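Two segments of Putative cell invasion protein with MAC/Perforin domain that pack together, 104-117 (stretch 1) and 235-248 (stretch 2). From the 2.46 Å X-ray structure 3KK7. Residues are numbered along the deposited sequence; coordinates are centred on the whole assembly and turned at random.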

# COMPACT_ATOMS: atom_id res chain seq x y z
N LYS A 104 -15.38 11.52 -19.84
CA LYS A 104 -14.44 10.51 -20.29
C LYS A 104 -15.28 9.26 -20.45
O LYS A 104 -16.12 8.98 -19.61
CB LYS A 104 -13.35 10.18 -19.25
CG LYS A 104 -12.77 11.28 -18.39
CD LYS A 104 -12.21 10.63 -17.10
CE LYS A 104 -11.40 11.58 -16.18
NZ LYS A 104 -10.83 10.79 -15.04
N ALA A 105 -15.01 8.50 -21.51
CA ALA A 105 -15.66 7.21 -21.73
C ALA A 105 -14.56 6.19 -21.96
O ALA A 105 -13.54 6.49 -22.56
CB ALA A 105 -16.61 7.27 -22.94
N LEU A 106 -14.77 4.98 -21.47
CA LEU A 106 -13.81 3.89 -21.67
C LEU A 106 -14.55 2.61 -22.04
O LEU A 106 -15.48 2.22 -21.36
CB LEU A 106 -13.02 3.66 -20.39
CG LEU A 106 -11.87 2.66 -20.48
CD1 LEU A 106 -10.83 3.15 -21.53
CD2 LEU A 106 -11.27 2.50 -19.08
N SER A 107 -14.13 1.97 -23.12
CA SER A 107 -14.64 0.68 -23.49
C SER A 107 -13.52 -0.34 -23.38
O SER A 107 -12.39 -0.06 -23.78
CB SER A 107 -15.10 0.70 -24.92
OG SER A 107 -16.08 1.69 -25.12
N TYR A 108 -13.84 -1.53 -22.87
CA TYR A 108 -12.86 -2.56 -22.63
C TYR A 108 -13.47 -3.95 -22.71
O TYR A 108 -14.45 -4.26 -22.03
CB TYR A 108 -12.12 -2.32 -21.30
CG TYR A 108 -12.96 -2.22 -20.02
CD1 TYR A 108 -13.72 -1.08 -19.73
CD2 TYR A 108 -12.93 -3.25 -19.07
CE1 TYR A 108 -14.49 -0.99 -18.54
CE2 TYR A 108 -13.67 -3.17 -17.87
CZ TYR A 108 -14.45 -2.05 -17.61
OH TYR A 108 -15.15 -1.99 -16.43
N SER A 109 -12.86 -4.78 -23.56
CA SER A 109 -13.28 -6.16 -23.80
C SER A 109 -12.84 -7.12 -22.73
O SER A 109 -13.24 -8.29 -22.74
CB SER A 109 -12.68 -6.68 -25.10
OG SER A 109 -13.28 -6.04 -26.21
N ASP A 110 -11.96 -6.68 -21.84
CA ASP A 110 -11.51 -7.56 -20.77
C ASP A 110 -10.76 -6.72 -19.75
O ASP A 110 -10.54 -5.52 -19.97
CB ASP A 110 -10.67 -8.75 -21.30
CG ASP A 110 -9.29 -8.34 -21.79
OD1 ASP A 110 -8.63 -7.47 -21.17
OD2 ASP A 110 -8.83 -8.90 -22.80
N PHE A 111 -10.35 -7.37 -18.67
CA PHE A 111 -9.85 -6.64 -17.52
C PHE A 111 -8.40 -6.21 -17.66
O PHE A 111 -7.97 -5.35 -16.92
CB PHE A 111 -10.22 -7.37 -16.23
CG PHE A 111 -11.71 -7.44 -16.05
CD1 PHE A 111 -12.42 -6.31 -15.65
CD2 PHE A 111 -12.41 -8.55 -16.44
CE1 PHE A 111 -13.84 -6.35 -15.56
CE2 PHE A 111 -13.81 -8.59 -16.37
CZ PHE A 111 -14.52 -7.49 -15.94
N ASP A 112 -7.67 -6.71 -18.65
CA ASP A 112 -6.38 -6.11 -18.96
C ASP A 112 -6.59 -4.87 -19.80
O ASP A 112 -5.94 -3.84 -19.58
CB ASP A 112 -5.47 -7.09 -19.67
CG ASP A 112 -4.93 -8.14 -18.74
OD1 ASP A 112 -4.89 -7.90 -17.51
OD2 ASP A 112 -4.52 -9.20 -19.25
N ARG A 113 -7.53 -4.95 -20.73
CA ARG A 113 -7.87 -3.79 -21.55
C ARG A 113 -8.43 -2.64 -20.70
O ARG A 113 -8.44 -1.52 -21.17
CB ARG A 113 -8.87 -4.16 -22.64
CG ARG A 113 -8.43 -5.29 -23.59
CD ARG A 113 -7.52 -4.84 -24.68
NE ARG A 113 -8.03 -3.66 -25.37
CZ ARG A 113 -7.33 -2.94 -26.22
NH1 ARG A 113 -6.08 -3.29 -26.53
NH2 ARG A 113 -7.88 -1.87 -26.79
N LEU A 114 -8.92 -2.93 -19.48
CA LEU A 114 -9.40 -1.89 -18.55
C LEU A 114 -8.42 -0.72 -18.43
O LEU A 114 -8.82 0.46 -18.34
CB LEU A 114 -9.64 -2.49 -17.16
CG LEU A 114 -10.08 -1.55 -16.03
CD1 LEU A 114 -11.32 -0.67 -16.39
CD2 LEU A 114 -10.35 -2.38 -14.76
N GLU A 115 -7.13 -1.07 -18.47
CA GLU A 115 -6.05 -0.10 -18.36
C GLU A 115 -5.41 0.31 -19.71
O GLU A 115 -4.33 0.88 -19.75
CB GLU A 115 -5.00 -0.63 -17.38
CG GLU A 115 -5.38 -0.36 -15.95
CD GLU A 115 -5.39 1.13 -15.63
OE1 GLU A 115 -4.29 1.73 -15.50
OE2 GLU A 115 -6.50 1.70 -15.54
N LYS A 116 -6.10 0.08 -20.81
CA LYS A 116 -5.58 0.48 -22.12
C LYS A 116 -5.21 1.97 -22.21
O LYS A 116 -4.32 2.31 -22.96
CB LYS A 116 -6.58 0.14 -23.25
CG LYS A 116 -7.84 1.04 -23.32
CD LYS A 116 -8.79 0.55 -24.39
CE LYS A 116 -9.89 1.53 -24.67
NZ LYS A 116 -10.73 1.09 -25.85
N ASN A 117 -5.91 2.84 -21.48
CA ASN A 117 -5.58 4.27 -21.41
C ASN A 117 -4.87 4.65 -20.12
O ASN A 117 -4.75 5.82 -19.79
CB ASN A 117 -6.85 5.11 -21.56
CG ASN A 117 -7.54 4.88 -22.91
OD1 ASN A 117 -6.91 4.44 -23.86
ND2 ASN A 117 -8.83 5.19 -22.98
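Stretch 2 235-248: QFDSKEKDMDVAIN

Stretch 2 is a helix from Phe236 onward, with Gln235 at its N-cap position, and it runs back along strand 104-108 in nearly the reverse direction: the axes make an angle of 150° and approach to 7.2 Å. The helix start therefore lies by the loop after the strand, and its last turn reaches Ala105 and Leu106.

Phe236 opens the contact at Ser109, their CA atoms 5.3 Å apart. The serine hydroxyl OG donates to the backbone O of Phe236 at 3.0 Å, while the Phe236 ring, chi1 p, brings CE1 to 3.6 Å from NH1 of Arg113, over one face of the guanidinium. Asp237 and Ser238 point away. The CA-to-CB bond of Lys239 points toward stretch 1, and its CE lies 3.4 Å from OG of Ser109, its amine being satisfied elsewhere in the structure.

Glu240 is the hub. Its chi1 m, chi2 t side chain carries a carboxylate that gathers four donors: OE2 accepts from N of Ser109 at 3.0 Å and from NE of Arg113 at 2.9 Å, and OE1 forms salt bridges with NH2 of Arg113 at 2.7 Å and NZ of Lys116 at 2.9 Å. One buried acid thus answers two bases and a backbone amide just past the strand.

Lys241 and Asp242 make no contact. The CA-to-CB bond of selenomethionine Met243 points toward stretch 1, its CG 3.1 Å from OG of Ser107, but its end leads away. The CA-to-CB bond of Asp244 points sideways to stretch 1, yet the end of the side chain comes nearer, and its OD1 accepts from OG of Ser107 at 2.6 Å; water 2 lies 2.8 Å from Asp244 OD1 and accepts from Ser107 N at 2.8 Å. After Val245 and Ala246, Ile247 makes an apolar contact, its CG2 meeting CB of Ala105 at 3.7 Å; its CD1 also comes within 3.7 Å of the carbonyl O of Leu106.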

# COMPACT_ATOMS: atom_id res chain seq x y z
N GLN A 235 -13.96 -9.70 -31.73
CA GLN A 235 -12.67 -9.03 -31.71
C GLN A 235 -12.66 -7.90 -30.70
O GLN A 235 -13.54 -7.04 -30.72
CB GLN A 235 -12.33 -8.45 -33.09
CG GLN A 235 -11.90 -9.49 -34.11
CD GLN A 235 -10.67 -10.26 -33.65
OE1 GLN A 235 -9.79 -9.71 -32.94
NE2 GLN A 235 -10.60 -11.54 -34.02
N PHE A 236 -11.63 -7.90 -29.85
CA PHE A 236 -11.53 -6.90 -28.79
C PHE A 236 -11.72 -5.47 -29.30
O PHE A 236 -12.37 -4.67 -28.66
CB PHE A 236 -10.20 -7.02 -28.02
CG PHE A 236 -9.01 -6.53 -28.76
CD1 PHE A 236 -8.67 -5.18 -28.73
CD2 PHE A 236 -8.22 -7.41 -29.49
CE1 PHE A 236 -7.57 -4.72 -29.42
CE2 PHE A 236 -7.13 -6.97 -30.20
CZ PHE A 236 -6.79 -5.61 -30.17
N ASP A 237 -11.16 -5.16 -30.47
CA ASP A 237 -11.20 -3.80 -30.93
C ASP A 237 -12.56 -3.45 -31.51
O ASP A 237 -13.12 -2.39 -31.19
CB ASP A 237 -10.04 -3.47 -31.89
CG ASP A 237 -9.94 -4.39 -33.06
OD1 ASP A 237 -10.60 -5.45 -33.05
OD2 ASP A 237 -9.19 -4.06 -33.99
N SER A 238 -13.12 -4.35 -32.30
CA SER A 238 -14.45 -4.11 -32.85
C SER A 238 -15.52 -3.89 -31.74
O SER A 238 -16.33 -2.98 -31.84
CB SER A 238 -14.85 -5.27 -33.76
OG SER A 238 -13.85 -5.52 -34.74
N LYS A 239 -15.49 -4.72 -30.70
CA LYS A 239 -16.45 -4.59 -29.61
C LYS A 239 -16.25 -3.26 -28.90
O LYS A 239 -17.21 -2.60 -28.55
CB LYS A 239 -16.33 -5.75 -28.62
CG LYS A 239 -16.63 -7.14 -29.18
CD LYS A 239 -16.70 -8.23 -28.07
CE LYS A 239 -15.35 -8.50 -27.33
NZ LYS A 239 -15.39 -9.63 -26.30
N GLU A 240 -14.99 -2.86 -28.73
CA GLU A 240 -14.68 -1.58 -28.07
C GLU A 240 -15.19 -0.38 -28.88
O GLU A 240 -15.75 0.55 -28.30
CB GLU A 240 -13.19 -1.48 -27.71
CG GLU A 240 -12.85 -2.40 -26.50
CD GLU A 240 -11.37 -2.53 -26.19
OE1 GLU A 240 -10.61 -1.69 -26.65
OE2 GLU A 240 -10.96 -3.48 -25.50
N LYS A 241 -15.07 -0.43 -30.22
CA LYS A 241 -15.61 0.62 -31.07
C LYS A 241 -17.14 0.60 -30.98
O LYS A 241 -17.77 1.66 -30.92
CB LYS A 241 -15.11 0.50 -32.53
CG LYS A 241 -15.39 1.72 -33.43
N ASP A 242 -17.74 -0.58 -30.92
CA ASP A 242 -19.19 -0.65 -30.72
C ASP A 242 -19.60 -0.01 -29.39
O ASP A 242 -20.55 0.75 -29.31
CB ASP A 242 -19.71 -2.08 -30.81
CG ASP A 242 -19.63 -2.66 -32.24
OD1 ASP A 242 -19.38 -1.90 -33.19
OD2 ASP A 242 -19.84 -3.89 -32.41
N MSE A 243 -18.86 -0.29 -28.34
CA MSE A 243 -19.19 0.27 -27.02
C MSE A 243 -18.93 1.79 -27.00
O MSE A 243 -19.77 2.56 -26.51
CB MSE A 243 -18.42 -0.49 -25.93
CG MSE A 243 -18.61 0.06 -24.51
SE MSE A 243 -20.39 -0.16 -23.79
CE MSE A 243 -20.37 -2.11 -23.58
N ASP A 244 -17.77 2.19 -27.54
CA ASP A 244 -17.46 3.61 -27.74
C ASP A 244 -18.66 4.37 -28.36
O ASP A 244 -19.00 5.46 -27.93
CB ASP A 244 -16.23 3.78 -28.66
CG ASP A 244 -14.91 3.44 -28.00
OD1 ASP A 244 -14.82 3.20 -26.77
OD2 ASP A 244 -13.91 3.41 -28.74
N VAL A 245 -19.29 3.77 -29.37
CA VAL A 245 -20.41 4.41 -30.08
C VAL A 245 -21.64 4.39 -29.19
O VAL A 245 -22.38 5.38 -29.15
CB VAL A 245 -20.76 3.68 -31.39
CG1 VAL A 245 -21.99 4.30 -32.08
CG2 VAL A 245 -19.55 3.67 -32.35
N ALA A 246 -21.84 3.28 -28.48
CA ALA A 246 -23.03 3.14 -27.67
C ALA A 246 -23.01 4.11 -26.49
O ALA A 246 -23.96 4.86 -26.27
CB ALA A 246 -23.18 1.73 -27.18
N ILE A 247 -21.91 4.10 -25.75
CA ILE A 247 -21.76 5.03 -24.63
C ILE A 247 -22.09 6.44 -25.08
O ILE A 247 -22.88 7.13 -24.47
CB ILE A 247 -20.34 5.04 -24.04
CG1 ILE A 247 -20.09 3.75 -23.25
CG2 ILE A 247 -20.16 6.29 -23.12
CD1 ILE A 247 -18.62 3.58 -22.74
N ASN A 248 -21.48 6.83 -26.20
CA ASN A 248 -21.63 8.16 -26.73
C ASN A 248 -23.04 8.49 -27.23
O ASN A 248 -23.41 9.67 -27.28
CB ASN A 248 -20.59 8.42 -27.80
CG ASN A 248 -19.86 9.72 -27.60
OD1 ASN A 248 -19.33 9.99 -26.49
ND2 ASN A 248 -19.78 10.54 -28.66
O HOH W 1 -14.63 5.97 -25.20
O HOH W 2 -12.62 3.14 -25.11